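Local coordinates for exopolygalacturonase (Yersinia enterocolitica, PDB 2UVF), which hydrolyses polygalacturonic acid, the backbone of pectin, in exo fashion, probably releasing digalacturonic acid from the chain end, at residues F522-V527 and N557-N562; A453-M458 and F482-M487; N272-A277 and V294-S299; E221-Y226 and K309-K314; K121-Y126 and T150-Q155. All blocks are in the same frame, centred on the assembly; numbering follows the deposited sequence.

Contact 1 (F522-V527 and N557-N562); sequences FTLKNV and NNVQLN
Backbone hydrogen bonds carry much of the pairing. N557 N gives a nearly straight bond to L524 O (2.8 Å), N526 N points almost along the C=O axis of N557, and past the corner Q560 N donates to V527 O at 3.0 Å; the bond from V527 N to N558 O is long and weak. K525 and N557 thus form a parallel bridge, and the chain turns at N526 and at N558, both with left-handed backbone angles. Among the side-chain amides, N558 has CG anti to its backbone N (chi1 -177°), which brings ND2 to 3.0 Å from N526 OD1. The donor lies above that carbonyl plane, and the two amides cross obliquely with planes 69° apart. N558 OD1 in turn accepts from Q560 NE2 at 2.8 Å, and N526 ND2 binds N484 OD1 on the preceding coil. Aliphatic packing fills in the remainder: on one face K525 CG runs alongside N557 CB at 4.0 Å, its chain bending at chi3 toward a salt bridge with E61; on the other, V559 CG2 meets L524 CD2 (4.0 Å) and V527 CB (4.2 Å) at the coil interior. Because Q560, N558 and N526 each donate to the amide oxygen of the next side chain in the row, their amides probably polarise one another in the same sense and fix the rotation of both corner asparagines.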
# COMPACT_ATOMS: atom_id res chain seq x y z
N PHE A 522 -8.41 4.58 17.58
CA PHE A 522 -7.11 4.71 16.94
C PHE A 522 -6.05 4.62 18.01
O PHE A 522 -6.14 5.27 19.05
CB PHE A 522 -6.96 6.05 16.21
CG PHE A 522 -7.43 6.04 14.77
CD1 PHE A 522 -8.70 5.55 14.43
CD2 PHE A 522 -6.61 6.54 13.75
CE1 PHE A 522 -9.13 5.55 13.11
CE2 PHE A 522 -7.05 6.55 12.42
CZ PHE A 522 -8.30 6.05 12.10
N THR A 523 -5.02 3.84 17.72
CA THR A 523 -3.90 3.63 18.61
C THR A 523 -2.58 4.00 17.93
O THR A 523 -2.22 3.44 16.87
CB THR A 523 -3.87 2.17 19.09
OG1 THR A 523 -5.07 1.91 19.82
CG2 THR A 523 -2.66 1.89 19.97
N LEU A 524 -1.89 4.96 18.54
CA LEU A 524 -0.52 5.32 18.22
C LEU A 524 0.39 4.95 19.41
O LEU A 524 0.28 5.52 20.48
CB LEU A 524 -0.42 6.81 17.89
CG LEU A 524 0.73 7.27 16.99
CD1 LEU A 524 0.32 7.21 15.53
CD2 LEU A 524 1.12 8.69 17.36
N LYS A 525 1.29 3.99 19.18
CA LYS A 525 2.11 3.39 20.24
C LYS A 525 3.52 3.08 19.74
O LYS A 525 3.68 2.62 18.61
CB LYS A 525 1.47 2.09 20.73
CG LYS A 525 1.88 1.69 22.13
CD LYS A 525 1.00 0.58 22.70
CE LYS A 525 -0.49 0.98 22.75
NZ LYS A 525 -1.29 0.24 23.78
N ASN A 526 4.52 3.34 20.58
CA ASN A 526 5.92 2.95 20.30
C ASN A 526 6.39 3.50 18.95
O ASN A 526 6.83 2.74 18.11
CB ASN A 526 6.09 1.42 20.30
CG ASN A 526 5.60 0.75 21.58
OD1 ASN A 526 5.42 1.38 22.61
ND2 ASN A 526 5.40 -0.56 21.51
N VAL A 527 6.28 4.81 18.77
CA VAL A 527 6.56 5.50 17.51
C VAL A 527 7.52 6.65 17.78
O VAL A 527 7.31 7.44 18.70
CB VAL A 527 5.26 6.02 16.81
CG1 VAL A 527 5.57 7.09 15.73
CG2 VAL A 527 4.43 4.87 16.24
N ASN A 557 0.35 6.25 23.22
CA ASN A 557 1.29 5.74 24.24
C ASN A 557 2.74 5.59 23.77
O ASN A 557 3.01 5.00 22.72
CB ASN A 557 0.79 4.39 24.80
CG ASN A 557 -0.16 4.56 25.99
OD1 ASN A 557 0.27 4.96 27.09
ND2 ASN A 557 -1.45 4.24 25.78
N ASN A 558 3.67 6.12 24.56
CA ASN A 558 5.12 5.95 24.33
C ASN A 558 5.61 6.39 22.93
O ASN A 558 6.09 5.58 22.13
CB ASN A 558 5.54 4.50 24.67
CG ASN A 558 7.05 4.27 24.51
OD1 ASN A 558 7.85 5.19 24.70
ND2 ASN A 558 7.44 3.04 24.16
N VAL A 559 5.53 7.68 22.67
CA VAL A 559 5.91 8.25 21.37
C VAL A 559 6.94 9.35 21.62
O VAL A 559 6.79 10.12 22.55
CB VAL A 559 4.65 8.83 20.62
CG1 VAL A 559 5.02 9.65 19.38
CG2 VAL A 559 3.65 7.72 20.27
N GLN A 560 7.98 9.44 20.79
CA GLN A 560 9.01 10.48 20.93
C GLN A 560 9.15 11.27 19.63
O GLN A 560 9.38 10.70 18.57
CB GLN A 560 10.37 9.89 21.32
CG GLN A 560 10.46 9.28 22.71
CD GLN A 560 9.99 7.84 22.79
OE1 GLN A 560 10.41 6.99 22.01
NE2 GLN A 560 9.13 7.55 23.77
N LEU A 561 9.04 12.59 19.74
CA LEU A 561 9.03 13.47 18.60
C LEU A 561 10.14 14.51 18.73
O LEU A 561 10.09 15.38 19.61
CB LEU A 561 7.66 14.16 18.48
CG LEU A 561 6.43 13.28 18.28
CD1 LEU A 561 5.17 14.09 18.17
CD2 LEU A 561 6.61 12.51 17.05
N ASN A 562 11.14 14.42 17.86
CA ASN A 562 12.19 15.41 17.86
C ASN A 562 12.10 16.34 16.67
O ASN A 562 11.92 15.89 15.53
CB ASN A 562 13.56 14.73 17.90
CG ASN A 562 14.67 15.71 18.13
OD1 ASN A 562 14.81 16.28 19.21
ND2 ASN A 562 15.47 15.93 17.11

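Contact 2 (A453-M458 and F482-M487); sequences AENNVM and FRNNAM
E454 OE1 is gripped by two nitrogens of one guanidinium: R483 NE and R483 NH2 each stand 3.2 Å from E454 OE1, a side-on salt bridge. The oxygen lies in the guanidinium plane, whereas R483 meets the carboxylate from above its plane, the two planes being 45° apart. Both residues put CG in the crowded position between backbone N and carbonyl carbon (chi1 52° and 70°), so the chains run side by side. The other oxygen, E454 OE2, is taken by W425 NE1 and Q113 NE2. Parallel backbone bonds join the strands before and after the corner: R483 N to A453 O (3.0 Å), A486 N to N456 O, and M458 N to A486 O (2.9 Å). At the corner N455 and N484 sit one above the other with left-handed backbone angles. Inside, M458 reaches tip to tip for the F482 ring, CE to CZ 3.9 Å, while M458 SD lies beside M487 CG at the same 3.9 Å and A453 CB touches F482 CD1. V457 CG2 and A486 CB (4.2 Å) face the other way, under F98 and Y99 of helix 92-100. Asparagines stacked coil on coil at a corner are typical of right-handed parallel beta-helices, the fold of family 28 glycoside hydrolases.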
# COMPACT_ATOMS: atom_id res chain seq x y z
N ALA A 453 -0.53 -1.43 11.22
CA ALA A 453 0.73 -1.02 10.57
C ALA A 453 1.90 -1.03 11.59
O ALA A 453 2.05 -0.12 12.41
CB ALA A 453 0.56 0.36 9.90
N GLU A 454 2.75 -2.06 11.51
CA GLU A 454 3.82 -2.25 12.49
C GLU A 454 5.14 -2.55 11.83
O GLU A 454 5.19 -3.20 10.80
CB GLU A 454 3.48 -3.36 13.49
CG GLU A 454 3.07 -4.70 12.85
CD GLU A 454 2.86 -5.79 13.86
OE1 GLU A 454 3.03 -5.51 15.07
OE2 GLU A 454 2.53 -6.93 13.45
N ASN A 455 6.21 -2.11 12.47
CA ASN A 455 7.57 -2.53 12.13
C ASN A 455 7.93 -2.07 10.72
O ASN A 455 8.43 -2.84 9.89
CB ASN A 455 7.78 -4.05 12.34
CG ASN A 455 7.78 -4.46 13.82
OD1 ASN A 455 6.90 -5.21 14.30
ND2 ASN A 455 8.77 -4.00 14.55
N ASN A 456 7.66 -0.78 10.48
CA ASN A 456 7.87 -0.11 9.23
C ASN A 456 8.81 1.06 9.49
O ASN A 456 8.90 1.59 10.60
CB ASN A 456 6.54 0.45 8.62
CG ASN A 456 5.51 -0.62 8.29
OD1 ASN A 456 5.65 -1.37 7.32
ND2 ASN A 456 4.45 -0.69 9.07
N VAL A 457 9.50 1.48 8.44
CA VAL A 457 10.35 2.66 8.49
C VAL A 457 9.88 3.67 7.43
O VAL A 457 9.58 3.28 6.30
CB VAL A 457 11.86 2.26 8.33
CG1 VAL A 457 12.66 3.35 7.70
CG2 VAL A 457 12.44 1.90 9.68
N MET A 458 9.79 4.95 7.80
CA MET A 458 9.41 6.01 6.87
C MET A 458 10.49 7.08 6.81
O MET A 458 10.90 7.61 7.85
CB MET A 458 8.09 6.67 7.30
CG MET A 458 6.88 5.78 7.28
SD MET A 458 6.85 4.57 8.62
CE MET A 458 5.17 4.03 8.40
N PHE A 482 -1.27 1.90 14.74
CA PHE A 482 -0.05 2.36 14.10
C PHE A 482 1.05 2.33 15.15
O PHE A 482 1.15 3.20 15.99
CB PHE A 482 -0.28 3.78 13.56
CG PHE A 482 0.87 4.32 12.76
CD1 PHE A 482 0.87 4.22 11.36
CD2 PHE A 482 1.94 4.94 13.39
CE1 PHE A 482 1.91 4.75 10.63
CE2 PHE A 482 2.98 5.46 12.66
CZ PHE A 482 2.96 5.36 11.27
N ARG A 483 1.90 1.30 15.07
CA ARG A 483 2.83 1.01 16.17
C ARG A 483 4.19 0.49 15.71
O ARG A 483 4.32 -0.00 14.60
CB ARG A 483 2.19 0.00 17.16
CG ARG A 483 2.03 -1.40 16.63
CD ARG A 483 1.66 -2.34 17.75
NE ARG A 483 1.63 -3.73 17.32
CZ ARG A 483 0.85 -4.67 17.88
NH1 ARG A 483 0.03 -4.36 18.88
NH2 ARG A 483 0.89 -5.91 17.42
N ASN A 484 5.19 0.59 16.58
CA ASN A 484 6.48 -0.00 16.30
C ASN A 484 6.99 0.44 14.93
O ASN A 484 7.46 -0.37 14.14
CB ASN A 484 6.41 -1.51 16.39
CG ASN A 484 6.09 -2.00 17.77
OD1 ASN A 484 6.29 -1.28 18.75
ND2 ASN A 484 5.59 -3.22 17.87
N ASN A 485 6.89 1.74 14.68
CA ASN A 485 7.32 2.35 13.43
C ASN A 485 8.31 3.44 13.74
O ASN A 485 8.13 4.18 14.71
CB ASN A 485 6.13 2.98 12.69
CG ASN A 485 5.11 1.97 12.26
OD1 ASN A 485 3.91 2.17 12.43
ND2 ASN A 485 5.57 0.89 11.70
N ALA A 486 9.32 3.57 12.89
CA ALA A 486 10.29 4.64 13.02
C ALA A 486 10.27 5.55 11.82
O ALA A 486 10.19 5.10 10.68
CB ALA A 486 11.70 4.07 13.25
N MET A 487 10.36 6.86 12.07
CA MET A 487 10.19 7.83 10.99
C MET A 487 11.17 8.98 11.07
O MET A 487 11.53 9.42 12.15
CB MET A 487 8.76 8.36 10.99
CG MET A 487 7.69 7.29 11.22
SD MET A 487 6.04 7.78 10.66
CE MET A 487 5.35 8.69 12.00

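Contact 3 (N272-A277 and V294-S299); sequences NGWLRA and VASKNS
The two segments converge without forming a sheet: V294 N points straight at L275 O (3.0 Å, 175° at the hydrogen) in the plane of that carbonyl, and the chains come nearest at A277 and V294. W274 carries the side-chain contact. Its CG lies anti to the carbonyl carbon, and the indole reaches across to the second segment with its six-membered ring. W274 CZ3 meets S296 CB at 3.4 Å, and W274 CE3 lies 4.1 Å from V294 CG1, both approaches being oblique to the ring; V294 crosses the indole at about a right angle. The backbone oxygen V294 O sits over one face of the indole, toward its rim. V294 adopts the crowded rotamer, CG1 between backbone N and carbonyl carbon (chi1 67°), which brings CG1 to 3.4 Å from L275 O, beside the backbone bond. A277 CB completes the packing, 4.1 Å from V294 CA. S296 turns OG anti to its backbone N (chi1 -167°), and this hydroxyl is bonded to D304, so CB is held against the tryptophan. Y326 of helix 322-328, V301 and A377 also pack round the buried indole. R276 leaves the backbone away from the second segment; its NH1 binds A280 O, and its side chain is about 4 Å from a nickel ion. One straight, directional backbone bond fixes where the segments meet, and the rest is mostly van der Waals packing round the indole, which depends on fit of shape.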
# COMPACT_ATOMS: atom_id res chain seq x y z
N ASN A 272 3.68 4.16 -18.78
CA ASN A 272 3.96 5.01 -19.93
C ASN A 272 3.15 6.30 -19.88
O ASN A 272 2.79 6.89 -20.93
CB ASN A 272 3.74 4.24 -21.26
CG ASN A 272 4.55 4.79 -22.43
OD1 ASN A 272 5.35 5.74 -22.27
ND2 ASN A 272 4.36 4.20 -23.61
N GLY A 273 2.88 6.75 -18.65
CA GLY A 273 1.90 7.78 -18.39
C GLY A 273 2.40 9.18 -18.54
O GLY A 273 1.65 10.08 -18.97
N TRP A 274 3.67 9.37 -18.18
CA TRP A 274 4.24 10.69 -17.95
C TRP A 274 5.65 10.84 -18.44
O TRP A 274 6.43 9.88 -18.42
CB TRP A 274 4.30 10.96 -16.44
CG TRP A 274 3.01 10.90 -15.80
CD1 TRP A 274 2.51 9.87 -15.05
CD2 TRP A 274 2.02 11.89 -15.84
NE1 TRP A 274 1.26 10.17 -14.61
CE2 TRP A 274 0.92 11.41 -15.09
CE3 TRP A 274 1.93 13.16 -16.44
CZ2 TRP A 274 -0.23 12.17 -14.91
CZ3 TRP A 274 0.78 13.89 -16.27
CH2 TRP A 274 -0.28 13.40 -15.50
N LEU A 275 5.99 12.06 -18.81
CA LEU A 275 7.36 12.42 -19.09
C LEU A 275 8.15 12.48 -17.79
O LEU A 275 7.58 12.62 -16.71
CB LEU A 275 7.41 13.76 -19.84
CG LEU A 275 7.04 13.75 -21.34
CD1 LEU A 275 7.09 15.14 -21.86
CD2 LEU A 275 7.96 12.85 -22.18
N ARG A 276 9.47 12.37 -17.89
CA ARG A 276 10.34 12.53 -16.74
C ARG A 276 10.35 13.98 -16.26
O ARG A 276 9.99 14.90 -17.01
CB ARG A 276 11.76 12.05 -17.10
CG ARG A 276 11.85 10.55 -17.34
CD ARG A 276 11.63 9.78 -16.07
NE ARG A 276 11.95 8.37 -16.27
CZ ARG A 276 13.12 7.80 -15.98
NH1 ARG A 276 14.10 8.52 -15.46
NH2 ARG A 276 13.31 6.51 -16.22
N ALA A 277 10.74 14.20 -15.01
CA ALA A 277 10.80 15.55 -14.43
C ALA A 277 12.02 16.33 -14.93
O ALA A 277 12.91 15.74 -15.54
CB ALA A 277 10.80 15.47 -12.93
N VAL A 294 7.27 13.75 -13.97
CA VAL A 294 6.80 15.14 -13.86
C VAL A 294 5.53 15.22 -13.00
O VAL A 294 4.63 14.36 -13.12
CB VAL A 294 6.60 15.80 -15.28
CG1 VAL A 294 5.45 15.16 -16.04
CG2 VAL A 294 6.40 17.32 -15.15
N ALA A 295 5.48 16.24 -12.14
CA ALA A 295 4.28 16.57 -11.35
C ALA A 295 3.34 17.53 -12.08
O ALA A 295 3.63 18.72 -12.25
CB ALA A 295 4.65 17.11 -9.94
N SER A 296 2.20 17.00 -12.49
CA SER A 296 1.30 17.73 -13.40
C SER A 296 -0.04 18.07 -12.76
O SER A 296 -0.31 17.70 -11.62
CB SER A 296 1.10 16.90 -14.66
OG SER A 296 0.49 17.66 -15.69
N LYS A 297 -0.87 18.80 -13.51
CA LYS A 297 -2.28 19.03 -13.16
C LYS A 297 -3.19 18.97 -14.40
O LYS A 297 -2.72 18.72 -15.51
CB LYS A 297 -2.45 20.32 -12.35
CG LYS A 297 -1.93 21.56 -13.02
CD LYS A 297 -1.81 22.70 -12.07
CE LYS A 297 -1.04 23.83 -12.74
NZ LYS A 297 -0.92 25.03 -11.89
N ASN A 298 -4.50 19.18 -14.24
CA ASN A 298 -5.36 19.00 -15.42
C ASN A 298 -5.04 19.95 -16.55
O ASN A 298 -5.07 19.55 -17.70
CB ASN A 298 -6.88 18.85 -15.12
CG ASN A 298 -7.48 19.96 -14.27
OD1 ASN A 298 -7.09 21.11 -14.35
ND2 ASN A 298 -8.46 19.60 -13.49
N SER A 299 -4.64 21.17 -16.21
CA SER A 299 -4.35 22.23 -17.18
C SER A 299 -2.96 22.14 -17.81
O SER A 299 -2.68 22.87 -18.76
CB SER A 299 -4.52 23.59 -16.52
OG SER A 299 -3.58 23.77 -15.47

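Contact 4 (E221-Y226 and K309-K314); sequences ENPDDY and KNQVEK
N310 ND2 donates to E221 O (2.8 Å, 165° at the hydrogen), from above the carbonyl plane, though E221 O lies close to the plane of the N310 amide. Beside this bond P223 presses its ring onto the helix: CG is 3.4 Å from N310 O and 3.6 Å from N310 CB, while P223 CB rests between Q311 CG (3.8 Å) and K314 CD (3.7 Å). Q311, extended beyond CG, brings NE2 obliquely to Y226 CD2, the side chains crossing at about a right angle, with amide and ring planes 59° apart. A water joins P223 O to Q311 NE2 by two weak bonds. D224 OD1 and K314 NZ remain 4.5 Å apart, beyond a salt bridge. The loop is shaped by an Asx turn, N222 OD1 accepting from D224 N, in the connection that leaves beta-helix strand 215-219; its partner is the middle of helix 307-317, part of the helical excursion between coils. Further out, E221 OE1 pairs with K197 NZ, and Y226 OH is bonded to S220 O. Q311 OE1 accepts from S331 N, which sets the amide lying against Y226, and V312, on the far side of the helix, packs against helix 322-328.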
# COMPACT_ATOMS: atom_id res chain seq x y z
N GLU A 221 0.94 4.12 -25.51
CA GLU A 221 0.50 5.49 -25.29
C GLU A 221 -0.80 5.80 -26.08
O GLU A 221 -1.32 6.92 -26.02
CB GLU A 221 1.64 6.48 -25.59
CG GLU A 221 1.96 6.74 -27.08
CD GLU A 221 2.72 5.59 -27.77
OE1 GLU A 221 2.45 4.40 -27.49
OE2 GLU A 221 3.58 5.90 -28.63
N ASN A 222 -1.31 4.80 -26.79
CA ASN A 222 -2.53 4.90 -27.60
C ASN A 222 -3.76 4.66 -26.74
O ASN A 222 -3.97 3.54 -26.27
CB ASN A 222 -2.49 3.86 -28.74
CG ASN A 222 -3.63 4.03 -29.76
OD1 ASN A 222 -4.47 4.91 -29.65
ND2 ASN A 222 -3.63 3.18 -30.76
N PRO A 223 -4.59 5.70 -26.54
CA PRO A 223 -5.83 5.53 -25.77
C PRO A 223 -6.75 4.40 -26.28
O PRO A 223 -7.67 4.00 -25.56
CB PRO A 223 -6.53 6.89 -25.92
CG PRO A 223 -5.49 7.84 -26.28
CD PRO A 223 -4.42 7.09 -27.02
N ASP A 224 -6.48 3.89 -27.49
CA ASP A 224 -7.32 2.86 -28.15
C ASP A 224 -7.05 1.46 -27.67
O ASP A 224 -7.90 0.56 -27.83
CB ASP A 224 -7.08 2.87 -29.66
CG ASP A 224 -7.78 4.01 -30.36
OD1 ASP A 224 -8.61 4.71 -29.73
OD2 ASP A 224 -7.48 4.20 -31.55
N ASP A 225 -5.87 1.27 -27.09
CA ASP A 225 -5.44 -0.03 -26.58
C ASP A 225 -5.91 -0.29 -25.16
O ASP A 225 -5.57 -1.30 -24.56
CB ASP A 225 -3.93 -0.14 -26.68
CG ASP A 225 -3.47 -0.60 -28.04
OD1 ASP A 225 -3.81 -1.76 -28.41
OD2 ASP A 225 -2.77 0.19 -28.73
N TYR A 226 -6.71 0.64 -24.63
CA TYR A 226 -7.31 0.54 -23.30
C TYR A 226 -8.81 0.79 -23.47
O TYR A 226 -9.26 1.94 -23.40
CB TYR A 226 -6.69 1.57 -22.32
CG TYR A 226 -5.16 1.56 -22.25
CD1 TYR A 226 -4.49 0.79 -21.30
CD2 TYR A 226 -4.39 2.35 -23.12
CE1 TYR A 226 -3.09 0.78 -21.23
CE2 TYR A 226 -3.00 2.35 -23.06
CZ TYR A 226 -2.35 1.56 -22.10
OH TYR A 226 -0.97 1.56 -22.02
N LYS A 309 -1.53 12.32 -21.41
CA LYS A 309 -1.79 13.39 -22.39
C LYS A 309 -2.86 12.95 -23.39
O LYS A 309 -3.89 13.62 -23.53
CB LYS A 309 -0.51 13.77 -23.13
CG LYS A 309 -0.68 14.81 -24.22
CD LYS A 309 0.63 15.02 -24.95
CE LYS A 309 0.58 16.17 -25.95
NZ LYS A 309 1.98 16.67 -26.26
N ASN A 310 -2.62 11.80 -24.03
CA ASN A 310 -3.44 11.26 -25.10
C ASN A 310 -4.85 10.85 -24.69
O ASN A 310 -5.80 11.07 -25.44
CB ASN A 310 -2.71 10.08 -25.76
CG ASN A 310 -1.41 10.50 -26.46
OD1 ASN A 310 -1.13 11.69 -26.62
ND2 ASN A 310 -0.63 9.53 -26.90
N GLN A 311 -4.98 10.26 -23.51
CA GLN A 311 -6.28 9.89 -22.96
C GLN A 311 -7.13 11.10 -22.56
O GLN A 311 -8.35 11.10 -22.79
CB GLN A 311 -6.11 8.89 -21.80
CG GLN A 311 -5.67 7.50 -22.23
CD GLN A 311 -5.47 6.52 -21.07
OE1 GLN A 311 -4.86 6.86 -20.05
NE2 GLN A 311 -5.95 5.30 -21.23
N VAL A 312 -6.50 12.14 -21.99
CA VAL A 312 -7.24 13.38 -21.65
C VAL A 312 -7.69 14.13 -22.93
O VAL A 312 -8.84 14.55 -23.03
CB VAL A 312 -6.48 14.30 -20.63
CG1 VAL A 312 -7.23 15.58 -20.35
CG2 VAL A 312 -6.22 13.54 -19.32
N GLU A 313 -6.79 14.27 -23.90
CA GLU A 313 -7.15 14.86 -25.19
C GLU A 313 -8.29 14.10 -25.92
O GLU A 313 -9.20 14.72 -26.46
CB GLU A 313 -5.90 15.01 -26.07
CG GLU A 313 -4.85 15.96 -25.42
CD GLU A 313 -3.62 16.23 -26.29
OE1 GLU A 313 -3.42 15.50 -27.29
OE2 GLU A 313 -2.86 17.18 -25.95
N LYS A 314 -8.25 12.77 -25.89
CA LYS A 314 -9.31 11.96 -26.48
C LYS A 314 -10.66 12.13 -25.77
O LYS A 314 -11.70 12.28 -26.41
CB LYS A 314 -8.90 10.49 -26.56
CG LYS A 314 -10.04 9.56 -26.93
CD LYS A 314 -9.57 8.28 -27.59
CE LYS A 314 -10.71 7.67 -28.41
NZ LYS A 314 -11.02 8.50 -29.64
O HOH W 1 -8.67 5.72 -22.91

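Contact 5 (K121-Y126 and T150-Q155); sequences KPETSY and TSAKPQ
T150 sets its hydroxyl between backbone N and carbonyl carbon (chi1 49°), the crowded position, and so points OG1 into the mouth of the type II beta turn K121-T124, where E123 takes the positive phi (76°) that such a turn requires at its third residue. OG1 is doubly used: it donates to K121 O at 2.7 Å, in the plane of that carbonyl, and accepts from T124 N at 2.8 Å with 150° at the hydrogen. The hydroxyl therefore links the carbonyl and amide at the two ends of the turn. The backbone of T150 adds a longer bond, T150 N to T124 O at 3.2 Å, with the donor above the carbonyl plane, and E123 N makes a weak bond to S151 O. On the other branch, T150 CG2 lies at the edge of the Y126 ring, 4.2 Å from CE2; that ring is itself held, since Y126 OH accepts from K121 N at 3.2 Å. Outward, the carboxylate of E123 passes alongside the methyl of A152 (OE1 to CB 3.4 Å), and P122 packs against the backbone near S151 O. All of this lies at the margin of the fibronectin type III domain. Segment 121-126 runs into strand 125-134, which pairs antiparallel with strand 146-149, directly preceding T150; I53 of strand 53-58 touches both T150 and Y126. Beyond, P154 and Q155 lead to strand 156-158 and pack on strand 187-191, where the beta-helix begins.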
# COMPACT_ATOMS: atom_id res chain seq x y z
N LYS A 121 11.77 -28.63 -3.07
CA LYS A 121 11.42 -29.50 -4.19
C LYS A 121 9.91 -29.49 -4.42
O LYS A 121 9.15 -29.25 -3.47
CB LYS A 121 11.91 -30.92 -3.93
CG LYS A 121 13.42 -31.11 -4.07
CD LYS A 121 13.99 -31.98 -2.93
CE LYS A 121 13.04 -33.13 -2.55
NZ LYS A 121 13.56 -33.94 -1.41
N PRO A 122 9.47 -29.75 -5.68
CA PRO A 122 8.05 -29.67 -6.05
C PRO A 122 7.17 -30.62 -5.25
O PRO A 122 7.51 -31.79 -5.11
CB PRO A 122 8.05 -30.08 -7.53
CG PRO A 122 9.42 -29.84 -8.00
CD PRO A 122 10.31 -30.12 -6.83
N GLU A 123 6.06 -30.12 -4.71
CA GLU A 123 4.99 -30.97 -4.15
C GLU A 123 5.28 -31.61 -2.78
O GLU A 123 4.59 -32.56 -2.37
CB GLU A 123 4.64 -32.06 -5.17
CG GLU A 123 3.16 -32.21 -5.45
CD GLU A 123 2.90 -32.58 -6.90
OE1 GLU A 123 3.87 -32.59 -7.71
OE2 GLU A 123 1.73 -32.84 -7.23
N THR A 124 6.28 -31.09 -2.06
CA THR A 124 6.75 -31.68 -0.80
C THR A 124 6.23 -30.93 0.43
O THR A 124 6.20 -29.69 0.45
CB THR A 124 8.32 -31.70 -0.77
OG1 THR A 124 8.82 -32.29 -1.97
CG2 THR A 124 8.86 -32.46 0.45
N SER A 125 5.81 -31.67 1.45
CA SER A 125 5.43 -31.09 2.75
C SER A 125 6.67 -30.76 3.59
O SER A 125 7.66 -31.51 3.57
CB SER A 125 4.54 -32.05 3.53
OG SER A 125 3.17 -31.82 3.26
N TYR A 126 6.60 -29.64 4.32
CA TYR A 126 7.66 -29.21 5.24
C TYR A 126 7.01 -28.64 6.49
O TYR A 126 5.99 -27.94 6.40
CB TYR A 126 8.56 -28.15 4.61
CG TYR A 126 9.26 -28.57 3.35
CD1 TYR A 126 10.47 -29.27 3.41
CD2 TYR A 126 8.74 -28.26 2.08
CE1 TYR A 126 11.14 -29.67 2.24
CE2 TYR A 126 9.40 -28.66 0.91
CZ TYR A 126 10.60 -29.36 1.00
OH TYR A 126 11.28 -29.75 -0.14
N THR A 150 4.73 -27.25 -0.93
CA THR A 150 5.02 -26.61 -2.20
C THR A 150 3.99 -27.02 -3.27
O THR A 150 3.19 -27.94 -3.06
CB THR A 150 6.46 -26.94 -2.70
OG1 THR A 150 6.70 -28.35 -2.64
CG2 THR A 150 7.51 -26.20 -1.86
N SER A 151 4.00 -26.32 -4.40
CA SER A 151 3.11 -26.64 -5.51
C SER A 151 3.85 -27.52 -6.52
O SER A 151 5.07 -27.69 -6.44
CB SER A 151 2.61 -25.34 -6.16
OG SER A 151 3.62 -24.70 -6.92
N ALA A 152 3.10 -28.11 -7.46
CA ALA A 152 3.71 -28.84 -8.57
C ALA A 152 4.31 -27.86 -9.58
O ALA A 152 3.79 -26.76 -9.78
CB ALA A 152 2.69 -29.74 -9.25
N LYS A 153 5.41 -28.27 -10.20
CA LYS A 153 6.00 -27.50 -11.29
C LYS A 153 4.88 -27.09 -12.26
O LYS A 153 4.12 -27.96 -12.70
CB LYS A 153 7.12 -28.31 -11.97
CG LYS A 153 7.33 -28.06 -13.45
CD LYS A 153 8.22 -26.85 -13.72
CE LYS A 153 8.22 -26.51 -15.21
NZ LYS A 153 9.36 -25.61 -15.57
N PRO A 154 4.76 -25.78 -12.57
CA PRO A 154 3.70 -25.24 -13.42
C PRO A 154 3.92 -25.42 -14.94
O PRO A 154 5.04 -25.65 -15.40
CB PRO A 154 3.73 -23.75 -13.08
CG PRO A 154 5.16 -23.48 -12.83
CD PRO A 154 5.65 -24.70 -12.09
N GLN A 155 2.83 -25.28 -15.71
CA GLN A 155 2.92 -25.22 -17.16
C GLN A 155 3.51 -23.87 -17.57
O GLN A 155 2.83 -22.85 -17.50
CB GLN A 155 1.54 -25.38 -17.80
CG GLN A 155 1.57 -25.44 -19.33
CD GLN A 155 0.37 -24.80 -20.02
OE1 GLN A 155 -0.62 -24.42 -19.38
NE2 GLN A 155 0.45 -24.67 -21.35

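Contact 5 comes first along the chain, at the margin of the fibronectin type III domain where the chain passes toward the beta-helix; its centre lies about 35 to 44 Å from the others. Contact 4 opens next and spans a long excursion within which contact 3 falls; their centres are about 14 Å apart, and N272 lies close to E221. Contacts 2 and 1 follow, centres about 10 Å apart, on successive coils: strands 476-490 and 518-532 are neighbours, which makes the two contacts continuous. Contacts 1 and 2 lie across the chain's centre from contact 4, consistent with the beta-helix coils lying between the corner under the N-terminal domain and the loop-and-helix side that holds contact 4.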